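Local coordinates for protein-glutamine gamma-glutamyltransferase (Pseudomonas aeruginosa PAO1, PDB 6G49), which catalyses the cross-linking of protein glutamine and lysine side chains through its periplasmic domain and is critical for viability of the bacterium, perhaps through a cell-wall function, at residues T77-D82 with W174-L179; L107-I112 with Y154-W159; T129-T134 with Q150-R155. All coordinates share one frame; numbering follows the deposited sequence. Where two conformers were deposited one is given.

Interaction 1. Residues T77-D82 with W174-L179; sequences TMERFD and WRNLQL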
loop_
_atom_site.group_PDB
_atom_site.type_symbol
_atom_site.label_atom_id
_atom_site.label_comp_id
_atom_site.label_asym_id
_atom_site.label_seq_id
_atom_site.Cartn_x
_atom_site.Cartn_y
_atom_site.Cartn_z
ATOM N N THR A 77 -5.051 4.735 -1.593
ATOM C CA THR A 77 -5.411 3.391 -2.037
ATOM C C THR A 77 -5.873 3.457 -3.472
ATOM O O THR A 77 -6.379 4.488 -3.951
ATOM C CB THR A 77 -6.487 2.657 -1.214
ATOM O OG1 THR A 77 -7.801 3.107 -1.593
ATOM C CG2 THR A 77 -6.259 2.771 0.273
ATOM N N MET A 78 -5.674 2.320 -4.151
ATOM C CA MET A 78 -6.108 2.126 -5.526
ATOM C C MET A 78 -7.056 0.923 -5.540
ATOM O O MET A 78 -6.641 -0.198 -5.285
ATOM C CB MET A 78 -4.880 1.907 -6.404
ATOM C CG MET A 78 -3.980 3.159 -6.415
ATOM S SD MET A 78 -2.572 2.931 -7.529
ATOM C CE MET A 78 -1.651 4.394 -7.083
ATOM N N GLU A 79 -8.328 1.213 -5.822
ATOM C CA GLU A 79 -9.403 0.244 -5.735
ATOM C C GLU A 79 -9.906 -0.227 -7.086
ATOM O O GLU A 79 -10.783 -1.122 -7.095
ATOM C CB GLU A 79 -10.549 0.847 -4.918
ATOM C CG GLU A 79 -10.230 0.971 -3.440
ATOM C CD GLU A 79 -11.194 1.847 -2.657
ATOM O OE1 GLU A 79 -11.336 2.991 -3.052
ATOM O OE2 GLU A 79 -11.754 1.334 -1.665
ATOM N N ARG A 80 -9.480 0.358 -8.180
ATOM C CA ARG A 80 -9.983 0.013 -9.516
ATOM C C ARG A 80 -8.856 -0.679 -10.278
ATOM O O ARG A 80 -7.753 -0.178 -10.303
ATOM C CB ARG A 80 -10.341 1.268 -10.303
ATOM C CG ARG A 80 -11.519 1.977 -9.665
ATOM C CD ARG A 80 -11.856 3.199 -10.464
ATOM N NE ARG A 80 -13.171 3.657 -10.100
ATOM C CZ ARG A 80 -13.624 4.880 -10.357
ATOM N NH1 ARG A 80 -12.822 5.758 -10.940
ATOM N NH2 ARG A 80 -14.864 5.204 -10.012
ATOM N N PHE A 81 -9.139 -1.849 -10.827
ATOM C CA PHE A 81 -8.174 -2.529 -11.672
ATOM C C PHE A 81 -8.763 -2.754 -13.051
ATOM O O PHE A 81 -9.797 -3.426 -13.142
ATOM C CB PHE A 81 -7.785 -3.878 -11.090
ATOM C CG PHE A 81 -6.746 -4.592 -11.909
ATOM C CD1 PHE A 81 -5.510 -4.000 -12.135
ATOM C CD2 PHE A 81 -7.018 -5.838 -12.451
ATOM C CE1 PHE A 81 -4.558 -4.631 -12.923
ATOM C CE2 PHE A 81 -6.063 -6.478 -13.219
ATOM C CZ PHE A 81 -4.814 -5.904 -13.389
ATOM N N ASP A 82 -8.089 -2.276 -14.111
ATOM C CA ASP A 82 -8.670 -2.322 -15.490
ATOM C C ASP A 82 -8.025 -3.399 -16.341
ATOM O O ASP A 82 -8.295 -3.452 -17.521
ATOM C CB ASP A 82 -8.608 -0.969 -16.187
ATOM C CG ASP A 82 -7.214 -0.522 -16.568
ATOM O OD1 ASP A 82 -6.279 -1.278 -16.335
ATOM O OD2 ASP A 82 -7.117 0.570 -17.114
ATOM N N TRP A 174 -18.424 -3.960 -2.474
ATOM C CA TRP A 174 -18.622 -4.239 -3.854
ATOM C C TRP A 174 -17.444 -3.732 -4.686
ATOM O O TRP A 174 -16.930 -4.421 -5.600
ATOM C CB TRP A 174 -19.940 -3.641 -4.359
ATOM C CG TRP A 174 -20.442 -4.221 -5.634
ATOM C CD1 TRP A 174 -20.356 -3.773 -6.915
ATOM C CD2 TRP A 174 -21.133 -5.479 -5.703
ATOM N NE1 TRP A 174 -20.944 -4.686 -7.767
ATOM C CE2 TRP A 174 -21.383 -5.746 -7.060
ATOM C CE3 TRP A 174 -21.552 -6.376 -4.722
ATOM C CZ2 TRP A 174 -22.137 -6.867 -7.461
ATOM C CZ3 TRP A 174 -22.274 -7.483 -5.118
ATOM C CH2 TRP A 174 -22.537 -7.711 -6.469
ATOM N N ARG A 175 -17.039 -2.495 -4.425
ATOM C CA ARG A 175 -15.959 -1.839 -5.162
ATOM C C ARG A 175 -14.669 -2.671 -5.040
ATOM O O ARG A 175 -13.931 -2.770 -6.018
ATOM C CB ARG A 175 -15.746 -0.448 -4.571
ATOM C CG ARG A 175 -14.462 0.228 -5.014
ATOM C CD ARG A 175 -14.325 1.544 -4.267
ATOM N NE ARG A 175 -15.213 2.543 -4.792
ATOM C CZ ARG A 175 -15.131 3.847 -4.504
ATOM N NH1 ARG A 175 -14.219 4.239 -3.621
ATOM N NH2 ARG A 175 -15.884 4.732 -5.179
ATOM N N ASN A 176 -14.458 -3.266 -3.854
ATOM C CA ASN A 176 -13.225 -3.967 -3.576
ATOM C C ASN A 176 -13.285 -5.445 -3.938
ATOM O O ASN A 176 -12.406 -6.213 -3.536
ATOM C CB ASN A 176 -12.764 -3.674 -2.150
ATOM C CG ASN A 176 -12.174 -2.298 -2.088
ATOM O OD1 ASN A 176 -11.126 -2.067 -2.669
ATOM N ND2 ASN A 176 -12.906 -1.342 -1.529
ATOM N N LEU A 177 -14.343 -5.838 -4.686
ATOM C CA LEU A 177 -14.395 -7.136 -5.335
ATOM C C LEU A 177 -14.357 -7.013 -6.857
ATOM O O LEU A 177 -14.503 -8.056 -7.535
ATOM C CB LEU A 177 -15.650 -7.846 -4.814
ATOM C CG LEU A 177 -15.538 -8.354 -3.389
ATOM C CD1 LEU A 177 -16.914 -8.691 -2.828
ATOM C CD2 LEU A 177 -14.584 -9.529 -3.179
ATOM N N GLN A 178 -14.158 -5.812 -7.377
ATOM C CA GLN A 178 -14.166 -5.498 -8.790
ATOM C C GLN A 178 -12.974 -6.119 -9.508
ATOM O O GLN A 178 -11.837 -5.930 -9.076
ATOM C CB GLN A 178 -14.121 -3.996 -9.033
ATOM C CG GLN A 178 -14.063 -3.542 -10.475
ATOM C CD GLN A 178 -12.639 -3.409 -10.986
ATOM O OE1 GLN A 178 -11.778 -2.897 -10.242
ATOM N NE2 GLN A 178 -12.391 -3.853 -12.240
ATOM N N LEU A 179 -13.217 -6.819 -10.608
ATOM C CA LEU A 179 -12.182 -7.223 -11.570
ATOM C C LEU A 179 -12.755 -7.106 -12.967
ATOM O O LEU A 179 -13.978 -7.251 -13.145
ATOM C CB LEU A 179 -11.720 -8.662 -11.375
ATOM C CG LEU A 179 -10.929 -8.917 -10.110
ATOM C CD1 LEU A 179 -10.651 -10.388 -9.907
ATOM C CD2 LEU A 179 -9.644 -8.136 -10.084
HETATM O O HOH W 1 -13.339 3.216 -0.612
#
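R175 and N176 bond the carboxylate of E79, while Q178 bonds the backbone of F81. E79 sits at a classic beta bulge, where it and R80 both face A87. Its CG lies anti to the carbonyl carbon (chi1 -71°) and the extended chain carries the carboxylate to R175 and N176, one on each oxygen. R175 CD lies against the carboxylate carbon CD of E79, 3.5 Å away. The salt bridge from NH1 of R175 to OE1 of E79 is 3.2 Å long and bent at the hydrogen, with OE1 tilted out of the guanidinium plane; NH1 comes from above the carboxylate plane, the two flat groups 83° apart. N176 ND2 gives OE2 of E79 a nearly straight bond of 2.9 Å on its anti side, though tilted out of the carboxylate plane, while OE2 lies in the amide plane of N176. A buried carboxylate needs several donors: Q91 also bonds OE1, R262 makes a second salt bridge at OE2, and a water donates to OE2. R175 NH1 also bonds the carbonyl of P90. Such positive surroundings would be expected to keep the acid ionised.

Q178 does the work of a backbone strand at F81. The Q178 chain bends at chi2 (-90°); OE1 of Q178 accepts from F81 N at 2.9 Å and NE2 of Q178 donates to F81 O at 2.8 Å, both nearly straight. Glutamine suits the place because one amide holds donor and acceptor together. L179 CD2 touches CD2 of the F81 ring at 4.2 Å, while W86 stacks on that ring. The contact joins the bulged strand 72-81 to the exit of helix 170-175, with strand 261-265 beside N176 and helix 243-256 packed against L179.

Interaction 2. Residues L107-I112 with Y154-W159; sequences LRYDVI and YRVSSW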
loop_
_atom_site.group_PDB
_atom_site.type_symbol
_atom_site.label_atom_id
_atom_site.label_comp_id
_atom_site.label_asym_id
_atom_site.label_seq_id
_atom_site.Cartn_x
_atom_site.Cartn_y
_atom_site.Cartn_z
ATOM N N LEU A 107 1.155 7.277 17.983
ATOM C CA LEU A 107 2.499 7.720 17.569
ATOM C C LEU A 107 2.336 9.160 17.083
ATOM O O LEU A 107 1.474 9.475 16.288
ATOM C CB LEU A 107 3.070 6.874 16.428
ATOM C CG LEU A 107 3.255 5.386 16.678
ATOM C CD1 LEU A 107 3.842 4.694 15.454
ATOM C CD2 LEU A 107 4.145 5.151 17.878
ATOM N N ARG A 108 3.171 10.054 17.599
ATOM C CA ARG A 108 3.101 11.476 17.311
ATOM C C ARG A 108 4.391 11.920 16.625
ATOM O O ARG A 108 5.522 11.565 17.011
ATOM C CB ARG A 108 2.908 12.297 18.592
ATOM C CG ARG A 108 1.575 12.047 19.279
ATOM C CD ARG A 108 1.364 13.058 20.416
ATOM N NE ARG A 108 0.001 13.057 20.948
ATOM C CZ ARG A 108 -0.341 12.664 22.176
ATOM N NH1 ARG A 108 0.592 12.322 23.051
ATOM N NH2 ARG A 108 -1.616 12.615 22.526
ATOM N N TYR A 109 4.225 12.646 15.513
ATOM C CA TYR A 109 5.347 13.023 14.734
ATOM C C TYR A 109 5.005 14.233 13.867
ATOM O O TYR A 109 3.856 14.490 13.587
ATOM C CB TYR A 109 5.906 11.853 13.899
ATOM C CG TYR A 109 4.866 11.127 13.050
ATOM C CD1 TYR A 109 4.061 10.154 13.603
ATOM C CD2 TYR A 109 4.649 11.453 11.698
ATOM C CE1 TYR A 109 3.076 9.510 12.857
ATOM C CE2 TYR A 109 3.709 10.768 10.933
ATOM C CZ TYR A 109 2.903 9.812 11.520
ATOM O OH TYR A 109 1.958 9.132 10.776
ATOM N N ASP A 110 6.045 14.935 13.414
ATOM C CA ASP A 110 5.876 16.025 12.516
ATOM C C ASP A 110 6.495 15.658 11.154
ATOM O O ASP A 110 7.487 14.943 11.083
ATOM C CB ASP A 110 6.589 17.250 13.051
ATOM C CG ASP A 110 6.014 17.740 14.366
ATOM O OD1 ASP A 110 4.804 17.457 14.620
ATOM O OD2 ASP A 110 6.786 18.444 15.047
ATOM N N VAL A 111 5.891 16.200 10.092
ATOM C CA VAL A 111 6.329 15.930 8.717
ATOM C C VAL A 111 6.574 17.258 8.014
ATOM O O VAL A 111 5.803 18.179 8.202
ATOM C CB VAL A 111 5.275 15.150 7.929
ATOM C CG1 VAL A 111 5.770 14.861 6.503
ATOM C CG2 VAL A 111 4.925 13.879 8.697
ATOM N N ILE A 112 7.632 17.331 7.242
ATOM C CA ILE A 112 7.793 18.379 6.186
ATOM C C ILE A 112 7.846 17.646 4.838
ATOM O O ILE A 112 8.757 16.873 4.606
ATOM C CB ILE A 112 8.982 19.329 6.415
ATOM C CG1 ILE A 112 8.987 20.428 5.347
ATOM C CG2 ILE A 112 10.340 18.628 6.483
ATOM C CD1 ILE A 112 10.008 21.528 5.598
ATOM N N TYR A 154 3.361 19.644 8.752
ATOM C CA TYR A 154 2.153 19.240 9.406
ATOM C C TYR A 154 2.463 18.274 10.529
ATOM O O TYR A 154 3.516 17.638 10.559
ATOM C CB TYR A 154 1.117 18.643 8.436
ATOM C CG TYR A 154 1.537 17.438 7.639
ATOM C CD1 TYR A 154 2.165 17.592 6.432
ATOM C CD2 TYR A 154 1.182 16.147 8.028
ATOM C CE1 TYR A 154 2.564 16.486 5.692
ATOM C CE2 TYR A 154 1.533 15.037 7.270
ATOM C CZ TYR A 154 2.192 15.204 6.069
ATOM O OH TYR A 154 2.591 14.153 5.275
ATOM N N ARG A 155 1.547 18.243 11.488
ATOM C CA ARG A 155 1.654 17.431 12.689
ATOM C C ARG A 155 0.676 16.285 12.596
ATOM O O ARG A 155 -0.434 16.464 12.155
ATOM C CB ARG A 155 1.405 18.295 13.923
ATOM C CG ARG A 155 2.208 19.586 13.913
ATOM C CD ARG A 155 2.110 20.321 15.237
ATOM N NE ARG A 155 2.304 19.393 16.334
ATOM C CZ ARG A 155 3.436 19.256 17.010
ATOM N NH1 ARG A 155 4.489 20.011 16.724
ATOM N NH2 ARG A 155 3.510 18.366 17.987
ATOM N N VAL A 156 1.110 15.114 13.029
ATOM C CA VAL A 156 0.334 13.873 12.885
ATOM C C VAL A 156 0.278 13.119 14.220
ATOM O O VAL A 156 1.298 13.029 14.900
ATOM C CB VAL A 156 0.943 12.960 11.812
ATOM C CG1 VAL A 156 0.065 11.740 11.553
ATOM C CG2 VAL A 156 1.237 13.741 10.514
ATOM N N SER A 157 -0.858 12.438 14.430
ATOM C CA SER A 157 -1.028 11.357 15.355
ATOM C C SER A 157 -1.551 10.144 14.575
ATOM O O SER A 157 -2.532 10.285 13.858
ATOM C CB SER A 157 -2.031 11.704 16.444
ATOM O OG SER A 157 -1.481 12.670 17.335
ATOM N N SER A 158 -0.911 9.002 14.772
ATOM C CA SER A 158 -1.351 7.740 14.114
ATOM C C SER A 158 -1.600 6.665 15.179
ATOM O O SER A 158 -0.834 6.514 16.122
ATOM C CB SER A 158 -0.286 7.295 13.159
ATOM O OG SER A 158 -0.181 8.168 12.042
ATOM N N TRP A 159 -2.569 5.793 14.869
ATOM C CA TRP A 159 -2.904 4.612 15.646
ATOM C C TRP A 159 -2.765 3.379 14.767
ATOM O O TRP A 159 -3.726 2.998 14.083
ATOM C CB TRP A 159 -4.351 4.731 16.119
ATOM C CG TRP A 159 -4.524 5.693 17.253
ATOM C CD1 TRP A 159 -4.570 5.381 18.589
ATOM C CD2 TRP A 159 -4.660 7.122 17.162
ATOM N NE1 TRP A 159 -4.676 6.527 19.332
ATOM C CE2 TRP A 159 -4.785 7.607 18.491
ATOM C CE3 TRP A 159 -4.756 8.042 16.111
ATOM C CZ2 TRP A 159 -4.948 8.964 18.765
ATOM C CZ3 TRP A 159 -4.904 9.391 16.391
ATOM C CH2 TRP A 159 -4.971 9.841 17.706
#
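L107 to V111 pair with S158 to Y154 as neighbouring antiparallel strands, their axes 4.7 Å apart, with two backbone bonds at each of the hydrogen-bonded pairs L107-S158, Y109-V156 and V111-Y154. They belong to a six-stranded antiparallel sheet, with 152-158 between 107-113 and the outermost strand 127-129. The face bearing Y109, V111, Y154 and V156 packs against strand 120-124, and two tyrosine-valine pairs cover it.

In both tyrosines CG stands between the backbone N and the carbonyl carbon (chi1 52° in Y109, 58° in Y154), which sets it on the side of the partner strand's valine. V156 CB lies 3.9 Å from the centroid of the Y109 ring and V111 CB 3.8 Å from that of Y154, both CH-pi contacts over the face, offset toward the rim. V111 runs alongside Y154, whereas V156 meets Y109 at a slant. V111 CG2 and V156 CG2 meet at 4.1 Å. Compact valines fit under a ring, and tyrosine adds a hydroxyl for polar groups at the edge of the packing; OH of Y154 bonds the carbonyl of F122.

On the other face, D110 and R155 run alongside each other in the same direction. D110 OD1 sits 3.2 Å above the guanidinium plane of R155, over its centre, and OD2 makes a long, weak ion pair with NH1, no N-H being directed at it. Back on the tyrosine face, Y109 OH donates at 2.7 Å to S158 OG, which lies near the ring plane at its edge and also bonds the carbonyl of L124.

Interaction 3. Residues T129-T134 with Q150-R155; sequences TDQTDT and QRLFYR. With PO4 (phosphate ion), chain G; PO4 (phosphate ion), chain F.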
loop_
_atom_site.group_PDB
_atom_site.type_symbol
_atom_site.label_atom_id
_atom_site.label_comp_id
_atom_site.label_asym_id
_atom_site.label_seq_id
_atom_site.Cartn_x
_atom_site.Cartn_y
_atom_site.Cartn_z
ATOM N N THR A 129 -4.398 14.658 11.521
ATOM C CA THR A 129 -3.422 15.738 11.394
ATOM C C THR A 129 -4.051 17.002 11.966
ATOM O O THR A 129 -5.255 17.056 12.229
ATOM C CB THR A 129 -2.963 16.029 9.953
ATOM O OG1 THR A 129 -3.949 16.812 9.283
ATOM C CG2 THR A 129 -2.684 14.746 9.186
ATOM N N ASP A 130 -3.207 18.015 12.092
ATOM C CA ASP A 130 -3.655 19.348 12.480
ATOM C C ASP A 130 -4.026 20.232 11.281
ATOM O O ASP A 130 -4.166 21.466 11.425
ATOM C CB ASP A 130 -2.548 20.025 13.295
ATOM C CG ASP A 130 -1.293 20.379 12.500
ATOM O OD1 ASP A 130 -0.993 19.769 11.429
ATOM O OD2 ASP A 130 -0.561 21.288 12.941
ATOM N N GLN A 131 -4.106 19.673 10.077
ATOM C CA GLN A 131 -4.384 20.416 8.873
ATOM C C GLN A 131 -5.899 20.466 8.682
ATOM O O GLN A 131 -6.522 19.422 8.462
ATOM C CB GLN A 131 -3.677 19.798 7.671
ATOM C CG GLN A 131 -2.167 19.762 7.798
ATOM C CD GLN A 131 -1.553 21.123 7.992
ATOM O OE1 GLN A 131 -1.064 21.445 9.101
ATOM N NE2 GLN A 131 -1.570 21.913 6.935
ATOM N N THR A 132 -6.493 21.688 8.714
ATOM C CA THR A 132 -7.969 21.818 8.682
ATOM C C THR A 132 -8.489 21.675 7.242
ATOM O O THR A 132 -9.689 21.452 7.040
ATOM C CB THR A 132 -8.423 23.112 9.383
ATOM O OG1 THR A 132 -7.948 24.190 8.594
ATOM C CG2 THR A 132 -7.859 23.255 10.772
ATOM N N ASP A 133 -7.595 21.635 6.256
ATOM C CA ASP A 133 -7.980 21.505 4.862
ATOM C C ASP A 133 -7.774 20.052 4.395
ATOM O O ASP A 133 -7.831 19.782 3.206
ATOM C CB ASP A 133 -7.188 22.454 3.970
ATOM C CG ASP A 133 -5.696 22.250 4.023
ATOM O OD1 ASP A 133 -5.258 21.363 4.787
ATOM O OD2 ASP A 133 -4.991 22.924 3.274
ATOM N N THR A 134 -7.521 19.153 5.341
ATOM C CA THR A 134 -7.182 17.723 5.017
ATOM C C THR A 134 -8.116 16.820 5.799
ATOM O O THR A 134 -8.306 16.997 6.970
ATOM C CB THR A 134 -5.709 17.429 5.323
ATOM O OG1 THR A 134 -4.869 18.293 4.579
ATOM C CG2 THR A 134 -5.299 15.999 4.985
ATOM N N GLN A 150 3.736 23.525 -2.573
ATOM C CA GLN A 150 4.838 24.119 -1.863
ATOM C C GLN A 150 5.198 23.191 -0.691
ATOM O O GLN A 150 4.366 22.445 -0.234
ATOM C CB GLN A 150 4.410 25.477 -1.336
ATOM C CG GLN A 150 4.399 26.542 -2.415
ATOM C CD GLN A 150 3.692 27.743 -1.844
ATOM O OE1 GLN A 150 4.119 28.314 -0.836
ATOM N NE2 GLN A 150 2.560 28.070 -2.446
ATOM N N ARG A 151 6.399 23.371 -0.155
ATOM C CA ARG A 151 6.739 22.646 1.089
ATOM C C ARG A 151 5.644 22.859 2.121
ATOM O O ARG A 151 5.118 23.957 2.294
ATOM C CB ARG A 151 8.105 23.079 1.618
ATOM C CG ARG A 151 9.278 22.673 0.759
ATOM C CD ARG A 151 10.539 23.411 1.213
ATOM N NE ARG A 151 11.404 23.752 0.107
ATOM C CZ ARG A 151 11.361 24.909 -0.542
ATOM N NH1 ARG A 151 10.696 25.951 -0.054
ATOM N NH2 ARG A 151 11.992 25.002 -1.687
ATOM N N LEU A 152 5.337 21.806 2.903
ATOM C CA LEU A 152 4.290 21.812 3.828
ATOM C C LEU A 152 4.718 21.114 5.122
ATOM O O LEU A 152 5.100 19.940 5.117
ATOM C CB LEU A 152 3.066 21.096 3.242
ATOM C CG LEU A 152 1.859 21.014 4.159
ATOM C CD1 LEU A 152 1.271 22.399 4.415
ATOM C CD2 LEU A 152 0.794 20.091 3.559
ATOM N N PHE A 153 4.599 21.840 6.251
ATOM C CA PHE A 153 4.805 21.226 7.585
ATOM C C PHE A 153 3.445 20.832 8.149
ATOM O O PHE A 153 2.453 21.580 8.096
ATOM C CB PHE A 153 5.474 22.273 8.494
ATOM C CG PHE A 153 5.733 21.776 9.882
ATOM C CD1 PHE A 153 4.732 21.816 10.820
ATOM C CD2 PHE A 153 6.993 21.376 10.241
ATOM C CE1 PHE A 153 4.972 21.383 12.100
ATOM C CE2 PHE A 153 7.245 20.998 11.554
ATOM C CZ PHE A 153 6.204 20.933 12.432
ATOM N N TYR A 154 3.361 19.644 8.752
ATOM C CA TYR A 154 2.153 19.240 9.406
ATOM C C TYR A 154 2.463 18.274 10.529
ATOM O O TYR A 154 3.516 17.638 10.559
ATOM C CB TYR A 154 1.117 18.643 8.436
ATOM C CG TYR A 154 1.537 17.438 7.639
ATOM C CD1 TYR A 154 2.165 17.592 6.432
ATOM C CD2 TYR A 154 1.182 16.147 8.028
ATOM C CE1 TYR A 154 2.564 16.486 5.692
ATOM C CE2 TYR A 154 1.533 15.037 7.270
ATOM C CZ TYR A 154 2.192 15.204 6.069
ATOM O OH TYR A 154 2.591 14.153 5.275
ATOM N N ARG A 155 1.547 18.243 11.488
ATOM C CA ARG A 155 1.654 17.431 12.689
ATOM C C ARG A 155 0.676 16.285 12.596
ATOM O O ARG A 155 -0.434 16.464 12.155
ATOM C CB ARG A 155 1.405 18.295 13.923
ATOM C CG ARG A 155 2.208 19.586 13.913
ATOM C CD ARG A 155 2.110 20.321 15.237
ATOM N NE ARG A 155 2.304 19.393 16.334
ATOM C CZ ARG A 155 3.436 19.256 17.010
ATOM N NH1 ARG A 155 4.489 20.011 16.724
ATOM N NH2 ARG A 155 3.510 18.366 17.987
HETATM P P PO4 G . 14.432 21.700 0.839
HETATM O O1 PO4 G . 14.348 20.248 1.226
HETATM O O2 PO4 G . 15.766 21.878 0.128
HETATM O O3 PO4 G . 13.333 22.087 -0.166
HETATM O O4 PO4 G . 14.438 22.525 2.138
HETATM P P PO4 F . -0.561 24.992 -1.779
HETATM O O1 PO4 F . -1.821 24.758 -2.606
HETATM O O2 PO4 F . 0.388 23.802 -1.760
HETATM O O3 PO4 F . 0.321 26.071 -2.383
HETATM O O4 PO4 F . -1.097 25.429 -0.413
#
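D130 turns its CG between the backbone N and the carbonyl carbon (chi1 68°), which brings its carboxylate over the backbone of R155. OD1 of D130 there accepts from R155 N at 3.0 Å; the bond is nearly straight, though the donor approaches from above the carboxylate plane. Going the other way, D130 N donates to R155 O at 3.2 Å, so one aspartate occupies both the backbone N-H and the backbone carbonyl of R155. Its short carboxylate suits this place just where the strand pairing runs out.

T129 OG1 accepts from Q131 N at 3.0 Å, closing an ST turn that bends the chain away from the strand. CG of Q131, anti to its carbonyl carbon (chi1 -61°), packs on CB of Y154 at 3.5 Å, the two side chains crossing at about a right angle. At the far end of 150-155, NE of R151 donates to O3 of a phosphate, probably from the crystallisation liquor, at 2.6 Å. The contact lies where edge strand 127-129 leaves strand 152-158, with L121 of strand 120-124 touching Q131, L152 and Y154, and strand 142-144 touching T129 and L152.

How the interactions relate
From the N terminus, the chain first passes 77-82, whose partner 174-179 follows about 90 residues later; interaction 1 closes that long loop, and both other contacts nest within it. Inside, 107-112 comes next, then 129-134, and both end on strand 152-158, so interaction 3 closes a short loop within the wider one of interaction 2. These two share Y154 and R155, lie 10 Å apart between centres, and bind the two flanks of that strand in the six-stranded sheet. Interaction 1 lies about 29 Å from either, centre to centre, and ties strand 72-81 of the other, branched sheet to the end of helix 170-175.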